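Local coordinates for probable csgAB operon transcriptional regulatory protein (Salmonella typhimurium, PDB 5XP0) that acts as the master regulator of curli fimbriae expression, is needed for transcription of the csgAB operon and promotes biofilm formation, at the interface of chains A and B. Numbering follows the deposited sequence. Chains: chain A/B, Probable csgAB operon transcriptional regulatory protein.

Contact 1: the interface of chains A and B. Residues chain A 25-26, 29, 68-69; chain B 24-25, 66, 68-69.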
ATOM      1  N   LYS A  25      -3.767   3.974   5.994  1.00 26.70           N
ATOM      2  CA  LYS A  25      -2.838   5.083   5.897  1.00 28.80           C
ATOM      3  C   LYS A  25      -2.784   5.555   4.442  1.00 23.73           C
ATOM      4  O   LYS A  25      -2.525   4.757   3.549  1.00 26.87           O
ATOM      5  CB  LYS A  25      -1.451   4.680   6.393  1.00 30.40           C
ATOM      6  CG  LYS A  25      -0.388   5.768   6.188  1.00 46.21           C
ATOM      7  CD  LYS A  25       0.930   5.489   6.913  1.00 77.30           C
ATOM      8  CE  LYS A  25       1.487   4.129   6.649  1.00103.64           C
ATOM      9  NZ  LYS A  25       2.702   3.956   7.475  1.00122.50           N
ATOM     10  N   PRO A  26      -3.007   6.826   4.165  1.00 23.64           N
ATOM     11  CA  PRO A  26      -3.013   7.265   2.764  1.00 25.36           C
ATOM     12  C   PRO A  26      -1.636   7.069   2.146  1.00 32.52           C
ATOM     13  O   PRO A  26      -0.612   7.318   2.771  1.00 26.31           O
ATOM     14  CB  PRO A  26      -3.391   8.757   2.842  1.00 36.40           C
ATOM     15  CG  PRO A  26      -4.029   8.920   4.198  1.00 36.00           C
ATOM     16  CD  PRO A  26      -3.360   7.910   5.099  1.00 28.59           C
ATOM     17  N   GLN A  29       0.042   3.433  -2.789  1.00 23.21           N
ATOM     18  CA  GLN A  29      -0.416   2.074  -2.958  1.00 23.87           C
ATOM     19  C   GLN A  29      -1.860   1.934  -2.500  1.00 23.46           C
ATOM     20  O   GLN A  29      -2.630   1.223  -3.141  1.00 24.96           O
ATOM     21  CB  GLN A  29       0.530   1.077  -2.280  1.00 24.15           C
ATOM     22  CG  GLN A  29       0.765   1.192  -0.810  1.00 24.38           C
ATOM     23  CD  GLN A  29       1.990   2.070  -0.517  1.00 25.83           C
ATOM     24  OE1 GLN A  29       2.172   3.142  -1.125  1.00 24.91           O
ATOM     25  NE2 GLN A  29       2.828   1.616   0.387  1.00 31.75           N
ATOM     26  N   MET A  68      -3.366  -3.608   9.593  1.00 27.52           N
ATOM     27  CA  MET A  68      -1.950  -3.335   9.799  1.00 34.07           C
ATOM     28  C   MET A  68      -1.692  -1.902  10.234  1.00 34.42           C
ATOM     29  O   MET A  68      -0.550  -1.549  10.529  1.00 37.28           O
ATOM     30  CB  MET A  68      -1.198  -3.600   8.498  1.00 35.21           C
ATOM     31  CG  MET A  68      -0.818  -5.038   8.243  1.00106.86           C
ATOM     32  SD  MET A  68       0.121  -5.211   6.714  1.00178.10           S
ATOM     33  CE  MET A  68       1.731  -5.617   7.382  1.00203.02           C
ATOM     34  N   GLU A  69      -2.673  -1.032  10.115  1.00 31.30           N
ATOM     35  CA  GLU A  69      -2.514   0.339  10.523  1.00 31.58           C
ATOM     36  C   GLU A  69      -3.253   0.628  11.814  1.00 37.66           C
ATOM     37  O   GLU A  69      -3.334   1.786  12.231  1.00 38.57           O
ATOM     38  CB  GLU A  69      -2.957   1.268   9.395  1.00 28.47           C
ATOM     39  CG  GLU A  69      -2.160   1.134   8.097  1.00 29.40           C
ATOM     40  CD  GLU A  69      -0.629   1.331   8.295  1.00 32.22           C
ATOM     41  OE1 GLU A  69       0.162   0.558   7.718  1.00 79.32           O
ATOM     42  OE2 GLU A  69      -0.255   2.264   9.059  1.00 38.71           O
TER
ATOM     43  N   THR B  24       8.714  -1.618   1.101  1.00 29.58           N
ATOM     44  CA  THR B  24       7.631  -0.963   1.811  1.00 27.47           C
ATOM     45  C   THR B  24       7.117  -1.904   2.894  1.00 27.17           C
ATOM     46  O   THR B  24       7.714  -2.949   3.182  1.00 30.02           O
ATOM     47  CB  THR B  24       6.531  -0.592   0.823  1.00 29.82           C
ATOM     48  OG1 THR B  24       5.481   0.116   1.514  1.00 32.74           O
ATOM     49  CG2 THR B  24       6.023  -1.847   0.201  1.00 29.75           C
ATOM     50  N   LYS B  25       5.986  -1.547   3.479  1.00 26.71           N
ATOM     51  CA  LYS B  25       5.303  -2.461   4.392  1.00 29.06           C
ATOM     52  C   LYS B  25       4.486  -3.432   3.560  1.00 26.95           C
ATOM     53  O   LYS B  25       3.635  -2.989   2.771  1.00 30.21           O
ATOM     54  CB  LYS B  25       4.360  -1.700   5.306  1.00 32.65           C
ATOM     55  CG  LYS B  25       3.483  -2.615   6.182  1.00 42.58           C
ATOM     56  CD  LYS B  25       2.532  -1.796   7.048  1.00 48.14           C
ATOM     57  CE  LYS B  25       3.180  -1.105   8.207  1.00 52.10           C
ATOM     58  NZ  LYS B  25       2.128  -0.787   9.246  1.00 48.08           N
ATOM     59  N   ASP B  66       9.849   3.196   0.086  1.00 30.48           N
ATOM     60  CA  ASP B  66       8.648   3.861   0.626  1.00 27.57           C
ATOM     61  C   ASP B  66       8.992   4.756   1.821  1.00 27.43           C
ATOM     62  O   ASP B  66       9.073   4.300   2.959  1.00 32.90           O
ATOM     63  CB  ASP B  66       7.610   2.826   1.028  1.00 30.04           C
ATOM     64  CG  ASP B  66       6.241   3.460   1.362  1.00 26.73           C
ATOM     65  OD1 ASP B  66       6.162   4.701   1.475  1.00 30.37           O
ATOM     66  OD2 ASP B  66       5.249   2.713   1.455  1.00 31.65           O
ATOM     67  N   MET B  68       7.180   6.786   3.477  1.00 31.62           N
ATOM     68  CA  MET B  68       6.211   6.834   4.570  1.00 44.33           C
ATOM     69  C   MET B  68       6.438   5.739   5.595  1.00 38.33           C
ATOM     70  O   MET B  68       5.889   5.819   6.693  1.00 39.91           O
ATOM     71  CB  MET B  68       4.793   6.679   4.036  1.00 49.14           C
ATOM     72  CG  MET B  68       4.103   7.937   3.582  1.00 72.37           C
ATOM     73  SD  MET B  68       2.427   7.525   2.999  1.00 64.67           S
ATOM     74  CE  MET B  68       1.972   9.094   2.207  1.00 68.98           C
ATOM     75  N   GLU B  69       7.196   4.703   5.254  1.00 32.21           N
ATOM     76  CA  GLU B  69       7.478   3.615   6.177  1.00 32.30           C
ATOM     77  C   GLU B  69       8.876   3.718   6.759  1.00 41.40           C
ATOM     78  O   GLU B  69       9.294   2.839   7.508  1.00 40.82           O
ATOM     79  CB  GLU B  69       7.313   2.271   5.458  1.00 36.08           C
ATOM     80  CG  GLU B  69       5.912   2.047   4.932  1.00 47.46           C
ATOM     81  CD  GLU B  69       4.877   2.128   6.031  1.00 61.84           C
ATOM     82  OE1 GLU B  69       5.111   1.545   7.107  1.00 53.45           O
ATOM     83  OE2 GLU B  69       3.871   2.831   5.848  1.00 62.20           O
TER
HETATM   84  O   HOH W   1       2.024  -0.846   2.019  1.00 29.64           O
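A:Lys25 and B:Lys25 both place CG anti to the backbone N, but bend opposite ways at chi3 (51° and -74°) to reach B:Glu69 and A:Glu69, tip to tip. A:Glu69 and B:Glu69 place CG anti to the carbonyl carbon and fold at chi2, turning each carboxylate to its lysine. B:Lys25 NZ forms a salt bridge and hydrogen bond with A:Glu69 OE1 at 2.8 Å, from above the carboxylate plane. It also makes a weak bond to the A:Met68 carbonyl O. The methyl CE of A:Met68, poorly ordered, rests on B:Lys25 CG at 3.7 Å. The twin bridge, A:Lys25 to B:Glu69, is modelled too short, and A:Lys25 is poorly ordered. The terminal nitrogens NZ of A:Lys25 and B:Lys25 lie 5.1 Å apart, so the carboxylates may offset their repulsion.

A:Gln29 holds CG in the crowded position, bends at chi2 and meets B:Asp66 tip to tip, amide and carboxylate planes 56° apart. A:Gln29 NE2 donates an almost straight bond to B:Asp66 OD2 at 2.9 Å, from above the carboxylate plane. B:Asp66 OD2 also accepts from B:Thr24 OG1 at 2.6 Å, on its anti lone pair. B:Met68 N binds OD1, so both carboxylate oxygens are held. A water links A:Gln29 NE2 to B:Lys25 O. In this atypical receiver domain, B:Asp66 ends strand 61-66, where receivers usually carry the phosphoacceptor aspartate; B:Thr24 ends strand 19-24, and A:Gln29 lies in helix 28-41.

Contact 2: the interface of chains A and B. Residues chain A 33, 68, 94-95, 117-121, 124; chain B 27-29, 31.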
ATOM      1  N   LEU A  33      -4.859   0.347  -4.779  1.00 23.92           N
ATOM      2  CA  LEU A  33      -5.801  -0.727  -4.433  1.00 27.35           C
ATOM      3  C   LEU A  33      -7.244  -0.245  -4.572  1.00 19.32           C
ATOM      4  O   LEU A  33      -8.091  -0.935  -5.160  1.00 27.14           O
ATOM      5  CB  LEU A  33      -5.537  -1.224  -2.996  1.00 26.12           C
ATOM      6  CG  LEU A  33      -6.528  -2.257  -2.458  1.00 24.14           C
ATOM      7  CD1 LEU A  33      -6.409  -3.535  -3.230  1.00 24.10           C
ATOM      8  CD2 LEU A  33      -6.404  -2.513  -0.926  1.00 27.73           C
ATOM      9  N   MET A  68      -3.366  -3.608   9.593  1.00 27.52           N
ATOM     10  CA  MET A  68      -1.950  -3.335   9.799  1.00 34.07           C
ATOM     11  C   MET A  68      -1.692  -1.902  10.234  1.00 34.42           C
ATOM     12  O   MET A  68      -0.550  -1.549  10.529  1.00 37.28           O
ATOM     13  CB  MET A  68      -1.198  -3.600   8.498  1.00 35.21           C
ATOM     14  CG  MET A  68      -0.818  -5.038   8.243  1.00106.86           C
ATOM     15  SD  MET A  68       0.121  -5.211   6.714  1.00178.10           S
ATOM     16  CE  MET A  68       1.731  -5.617   7.382  1.00203.02           C
ATOM     17  N   LEU A  94      -9.076  -5.877   6.668  1.00 33.45           N
ATOM     18  CA  LEU A  94      -8.084  -6.010   5.618  1.00 26.44           C
ATOM     19  C   LEU A  94      -6.708  -6.229   6.245  1.00 21.85           C
ATOM     20  O   LEU A  94      -6.378  -5.662   7.291  1.00 27.81           O
ATOM     21  CB  LEU A  94      -8.063  -4.741   4.747  1.00 26.59           C
ATOM     22  CG  LEU A  94      -7.178  -4.707   3.497  1.00 29.53           C
ATOM     23  CD1 LEU A  94      -7.834  -5.519   2.481  1.00 29.90           C
ATOM     24  CD2 LEU A  94      -7.017  -3.291   2.961  1.00 34.46           C
ATOM     25  N   ASN A  95      -5.865  -6.962   5.538  1.00 28.04           N
ATOM     26  CA  ASN A  95      -4.506  -7.215   6.006  1.00 27.72           C
ATOM     27  C   ASN A  95      -4.499  -7.781   7.425  1.00 37.21           C
ATOM     28  O   ASN A  95      -3.643  -7.445   8.235  1.00 28.99           O
ATOM     29  CB  ASN A  95      -3.624  -5.945   5.945  1.00 26.74           C
ATOM     30  CG  ASN A  95      -3.499  -5.372   4.515  1.00 33.26           C
ATOM     31  OD1 ASN A  95      -3.327  -6.118   3.548  1.00 27.25           O
ATOM     32  ND2 ASN A  95      -3.592  -4.030   4.382  1.00 28.52           N
ATOM     33  N   ALA A 117      -5.022 -12.342   3.112  1.00 36.20           N
ATOM     34  CA  ALA A 117      -4.004 -12.386   2.061  1.00 48.50           C
ATOM     35  C   ALA A 117      -3.514 -10.981   1.767  1.00 40.57           C
ATOM     36  O   ALA A 117      -4.315 -10.081   1.529  1.00 43.21           O
ATOM     37  CB  ALA A 117      -4.544 -12.993   0.757  1.00 44.50           C
ATOM     38  N   THR A 118      -2.198 -10.803   1.768  1.00 48.10           N
ATOM     39  CA  THR A 118      -1.586  -9.553   1.333  1.00 47.37           C
ATOM     40  C   THR A 118      -1.003  -9.666  -0.079  1.00 41.23           C
ATOM     41  O   THR A 118      -0.403  -8.709  -0.565  1.00 40.88           O
ATOM     42  CB  THR A 118      -0.497  -9.123   2.326  1.00 59.69           C
ATOM     43  OG1 THR A 118       0.458 -10.179   2.488  1.00 94.61           O
ATOM     44  CG2 THR A 118      -1.094  -8.757   3.716  1.00 56.07           C
ATOM     45  N   GLU A 119      -1.169 -10.817  -0.745  1.00 36.24           N
ATOM     46  CA  GLU A 119      -0.597 -11.048  -2.066  1.00 47.01           C
ATOM     47  C   GLU A 119      -1.583 -11.490  -3.140  1.00 51.14           C
ATOM     48  O   GLU A 119      -1.209 -11.464  -4.314  1.00 50.28           O
ATOM     49  CB  GLU A 119       0.510 -12.117  -1.991  1.00 53.80           C
ATOM     50  CG  GLU A 119       1.640 -11.815  -0.997  1.00 69.82           C
ATOM     51  CD  GLU A 119       2.617 -12.982  -0.870  1.00 87.61           C
ATOM     52  OE1 GLU A 119       2.226 -14.129  -1.185  1.00 92.83           O
ATOM     53  OE2 GLU A 119       3.781 -12.746  -0.489  1.00 88.77           O
ATOM     54  N   ASP A 120      -2.805 -11.892  -2.801  1.00 48.35           N
ATOM     55  CA  ASP A 120      -3.712 -12.499  -3.779  1.00 51.63           C
ATOM     56  C   ASP A 120      -4.916 -11.583  -3.983  1.00 46.48           C
ATOM     57  O   ASP A 120      -6.001 -11.807  -3.428  1.00 41.03           O
ATOM     58  CB  ASP A 120      -4.127 -13.883  -3.332  1.00 47.43           C
ATOM     59  CG  ASP A 120      -4.864 -14.651  -4.432  1.00 59.66           C
ATOM     60  OD1 ASP A 120      -5.385 -13.995  -5.373  1.00 49.37           O
ATOM     61  OD2 ASP A 120      -4.953 -15.896  -4.338  1.00 58.85           O
ATOM     62  N   GLN A 121      -4.725 -10.590  -4.862  1.00 37.37           N
ATOM     63  CA  GLN A 121      -5.749  -9.582  -5.125  1.00 43.02           C
ATOM     64  C   GLN A 121      -7.008 -10.217  -5.653  1.00 37.63           C
ATOM     65  O   GLN A 121      -8.116  -9.735  -5.408  1.00 32.08           O
ATOM     66  CB  GLN A 121      -5.287  -8.557  -6.171  1.00 44.21           C
ATOM     67  CG  GLN A 121      -4.118  -7.699  -5.855  1.00 66.24           C
ATOM     68  CD  GLN A 121      -3.838  -6.769  -7.029  1.00 74.19           C
ATOM     69  OE1 GLN A 121      -2.945  -7.020  -7.831  1.00111.84           O
ATOM     70  NE2 GLN A 121      -4.636  -5.721  -7.158  1.00 52.30           N
ATOM     71  N   VAL A 124      -9.330 -11.510  -3.121  1.00 32.80           N
ATOM     72  CA  VAL A 124     -10.026 -10.460  -2.387  1.00 26.82           C
ATOM     73  C   VAL A 124     -11.133  -9.863  -3.237  1.00 33.08           C
ATOM     74  O   VAL A 124     -12.247  -9.630  -2.761  1.00 36.92           O
ATOM     75  CB  VAL A 124      -9.008  -9.392  -1.945  1.00 34.13           C
ATOM     76  CG1 VAL A 124      -9.701  -8.239  -1.242  1.00 41.15           C
ATOM     77  CG2 VAL A 124      -7.974 -10.009  -1.040  1.00 32.03           C
TER
ATOM     78  N   SER B  27       1.628  -5.483   2.214  1.00 32.91           N
ATOM     79  CA  SER B  27       0.212  -5.225   2.397  1.00 32.19           C
ATOM     80  C   SER B  27      -0.456  -5.554   1.087  1.00 25.16           C
ATOM     81  O   SER B  27       0.179  -5.517   0.021  1.00 27.28           O
ATOM     82  CB  SER B  27      -0.062  -3.761   2.756  1.00 27.08           C
ATOM     83  OG  SER B  27       0.230  -2.929   1.639  1.00 26.56           O
ATOM     84  N   LEU B  28      -1.763  -5.815   1.161  1.00 26.14           N
ATOM     85  CA  LEU B  28      -2.500  -6.030  -0.082  1.00 22.49           C
ATOM     86  C   LEU B  28      -2.342  -4.825  -0.998  1.00 27.13           C
ATOM     87  O   LEU B  28      -2.246  -4.974  -2.218  1.00 24.73           O
ATOM     88  CB  LEU B  28      -3.978  -6.275   0.187  1.00 29.97           C
ATOM     89  CG  LEU B  28      -4.731  -6.645  -1.099  1.00 40.68           C
ATOM     90  CD1 LEU B  28      -4.311  -8.033  -1.588  1.00 63.93           C
ATOM     91  CD2 LEU B  28      -6.170  -6.622  -0.874  1.00 31.28           C
ATOM     92  N   GLN B  29      -2.358  -3.610  -0.445  1.00 28.28           N
ATOM     93  CA  GLN B  29      -2.281  -2.473  -1.343  1.00 23.70           C
ATOM     94  C   GLN B  29      -0.900  -2.330  -1.987  1.00 25.83           C
ATOM     95  O   GLN B  29      -0.822  -1.925  -3.145  1.00 24.51           O
ATOM     96  CB  GLN B  29      -2.689  -1.177  -0.667  1.00 23.40           C
ATOM     97  CG  GLN B  29      -1.956  -0.836   0.518  1.00 21.86           C
ATOM     98  CD  GLN B  29      -2.606  -1.344   1.795  1.00 36.38           C
ATOM     99  OE1 GLN B  29      -3.032  -2.503   1.875  1.00 25.15           O
ATOM    100  NE2 GLN B  29      -2.674  -0.485   2.804  1.00 31.00           N
ATOM    101  N   THR B  31       0.945  -4.851  -2.911  1.00 26.16           N
ATOM    102  CA  THR B  31       0.856  -5.804  -4.003  1.00 25.95           C
ATOM    103  C   THR B  31       0.084  -5.241  -5.175  1.00 24.80           C
ATOM    104  O   THR B  31       0.482  -5.432  -6.338  1.00 25.30           O
ATOM    105  CB  THR B  31       0.188  -7.102  -3.495  1.00 31.75           C
ATOM    106  OG1 THR B  31       1.040  -7.693  -2.520  1.00 29.72           O
ATOM    107  CG2 THR B  31      -0.089  -8.078  -4.642  1.00 36.73           C
TER
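The N-terminal end of helix 28-41 of chain B docks against the loop that leads into helix 121-132 of chain A, beside the end of strand 90-94. Both belong to receiver domains. B:Leu28, the first residue of its helix, is the main plug, with 131 Å² hidden by the partner. Its CG is anti to the backbone N (chi1 -174°), which carries the branched tip inward. Methyl CD2 of B:Leu28 meets A:Val124 CG2 tip to tip at 3.8 Å. The same methyl touches CD1 of A:Leu33 and of A:Leu94, whose side chains cross B:Leu28 at about a right angle. CD1 turns toward the A:Ala117 carbonyl O.

A:Asn95 uses both ends of its amide. A:Asn95 OD1 accepts the backbone N-H of B:Leu28 at 2.9 Å, nearly straight, with the donor above the carbonyl plane. It thus caps the N-terminal end of the partner's helix. A:Asn95 ND2 gives a hydrogen to B:Gln29 OE1 at 3.0 Å, on a lone pair in the carbonyl plane. The two amides are tilted by 26°, and the paired bonds fix the rotation of the asparagine. B:Gln29 has CG in the crowded position and bends at chi2 (-92°), which turns OE1 toward A:Asn95. B:Gln29 CB packs on A:Leu33 CB at 3.7 Å. Methyl CG2 of B:Thr31 faces A:Glu119, which is poorly ordered. B:Thr31 OG1 donates to the carbonyl O of A:Thr118, also poorly ordered, at 2.6 Å and in the carbonyl plane.

The C-alpha centres of contact 1 and contact 2 lie about 12 Å apart. A:Met68 borders both, though only marginally in contact 2. Contact 1 is largely polar and charged, whereas contact 2 adds a leucine buried among apolar groups. Residue 29 serves in each: the chain A copy works in contact 1 and the chain B copy in contact 2. Because the interface is two-fold symmetric, each glutamine should play both roles, using opposite ends of its amide. The start of helix 28-41 thus ties the patches together. Both are parts of one two-fold interface in the deposited assembly; the structure alone does not show that the full-length regulator pairs this way.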